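PDB 3PJV: cyclic dimeric GMP binding protein from Pseudomonas fluorescens, which acts as the c-di-GMP receptor LapD, which passes the intracellular signal out to its periplasmic domain to control periplasmic proteolysis. Local coordinates for the interface of chains A and B. Coordinates in Å, arbitrary orientation; residue numbers count along the deposited sequence, not the author numbering. Chains: chain A/B, Cyclic dimeric GMP binding protein.

The interface of chains A and B. Residues chain A 94, 96, 112-114; chain B 17, 20-21.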
loop_
_atom_site.group_PDB
_atom_site.type_symbol
_atom_site.label_atom_id
_atom_site.label_comp_id
_atom_site.label_asym_id
_atom_site.label_seq_id
_atom_site.Cartn_x
_atom_site.Cartn_y
_atom_site.Cartn_z
ATOM N N ALA A 94 4.105 -8.967 11.211
ATOM C CA ALA A 94 2.875 -9.487 10.601
ATOM C C ALA A 94 3.041 -10.025 9.177
ATOM O O ALA A 94 2.183 -9.808 8.336
ATOM C CB ALA A 94 1.772 -8.425 10.631
ATOM N N GLY A 96 3.355 -12.525 5.787
ATOM C CA GLY A 96 2.531 -13.571 5.199
ATOM C C GLY A 96 3.365 -14.407 4.253
ATOM O O GLY A 96 4.354 -13.926 3.721
ATOM N N VAL A 112 6.441 -12.476 2.488
ATOM C CA VAL A 112 6.192 -11.054 2.271
ATOM C C VAL A 112 5.981 -10.337 3.593
ATOM O O VAL A 112 5.290 -10.843 4.478
ATOM C CB VAL A 112 4.939 -10.817 1.389
ATOM C CG1 VAL A 112 4.647 -9.321 1.288
ATOM C CG2 VAL A 112 5.131 -11.428 0.019
ATOM N N VAL A 113 6.592 -9.163 3.735
ATOM C CA VAL A 113 6.377 -8.343 4.922
ATOM C C VAL A 113 5.982 -6.941 4.472
ATOM O O VAL A 113 6.694 -6.315 3.683
ATOM C CB VAL A 113 7.624 -8.304 5.842
ATOM C CG1 VAL A 113 7.400 -7.340 6.993
ATOM C CG2 VAL A 113 7.929 -9.692 6.390
ATOM N N SER A 114 4.818 -6.478 4.931
ATOM C CA SER A 114 4.277 -5.188 4.505
ATOM C C SER A 114 4.937 -4.037 5.245
ATOM O O SER A 114 5.210 -4.142 6.436
ATOM C CB SER A 114 2.763 -5.149 4.734
ATOM O OG SER A 114 2.143 -6.154 3.956
ATOM N N LEU B 17 -1.785 -5.188 8.017
ATOM C CA LEU B 17 -0.469 -5.490 7.483
ATOM C C LEU B 17 -0.361 -6.968 7.123
ATOM O O LEU B 17 0.201 -7.320 6.089
ATOM C CB LEU B 17 0.632 -5.103 8.477
ATOM C CG LEU B 17 0.804 -3.603 8.740
ATOM C CD1 LEU B 17 1.830 -3.407 9.845
ATOM C CD2 LEU B 17 1.224 -2.878 7.473
ATOM N N HIS B 20 -2.593 -7.755 3.981
ATOM C CA HIS B 20 -1.951 -7.134 2.826
ATOM C C HIS B 20 -0.767 -7.991 2.370
ATOM O O HIS B 20 -0.600 -8.254 1.181
ATOM C CB HIS B 20 -1.494 -5.717 3.194
ATOM C CG HIS B 20 -0.805 -4.983 2.083
ATOM N ND1 HIS B 20 0.560 -4.781 2.062
ATOM C CD2 HIS B 20 -1.290 -4.385 0.969
ATOM C CE1 HIS B 20 0.884 -4.097 0.979
ATOM N NE2 HIS B 20 -0.219 -3.847 0.296
ATOM N N ALA B 21 0.049 -8.430 3.324
ATOM C CA ALA B 21 1.207 -9.257 3.007
ATOM C C ALA B 21 0.789 -10.641 2.500
ATOM O O ALA B 21 1.364 -11.167 1.543
ATOM C CB ALA B 21 2.127 -9.375 4.217
#
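A:Ser114 holds OG anti to its own carbonyl carbon (chi1 -62°), which aims the hydroxyl at helix 7-32 of the partner chain, while B:His20, with CG anti to the backbone N (chi1 179°), swings its ring toward the serine and the turn about chi2 (-105°) brings the ND1 edge to face OG. This strand-on-helix contact lies in the two-fold dimer of the deposited assembly, which may be the functional one; in it the end of strand 105-114 of one LapD/MoxY periplasmic domain packs on the N-terminal helix of the other. The imidazole presents its edge, with A:Ser114 OG lying in the ring plane, 2.8 Å from B:His20 ND1. A:Ser114 OG also donates to the main-chain O of B:Leu17 at 3.1 Å, in the carbonyl plane and on a lone pair. ND1 would then be expected to carry the hydrogen of the imidazole bond, although the X-ray model does not show it directly. The amide N of B:Ala21 merely comes close to A:Ser114 OG, at 3.2 Å, since its N-H points along the helix to B:Leu17 O, which thus accepts from both. The methyl CB of B:Ala21 wedges between A:Ser114 OG, at 3.2 Å, and the backbone O of A:Val112, at 3.5 Å. Apolar packing flanks this polar centre: the CG1 branch of A:Val112 lies 3.8 Å from B:Ala21 CA. On the other flank, the CD2 branch of B:Leu17 lies 3.9 Å from A:Ser114 CB.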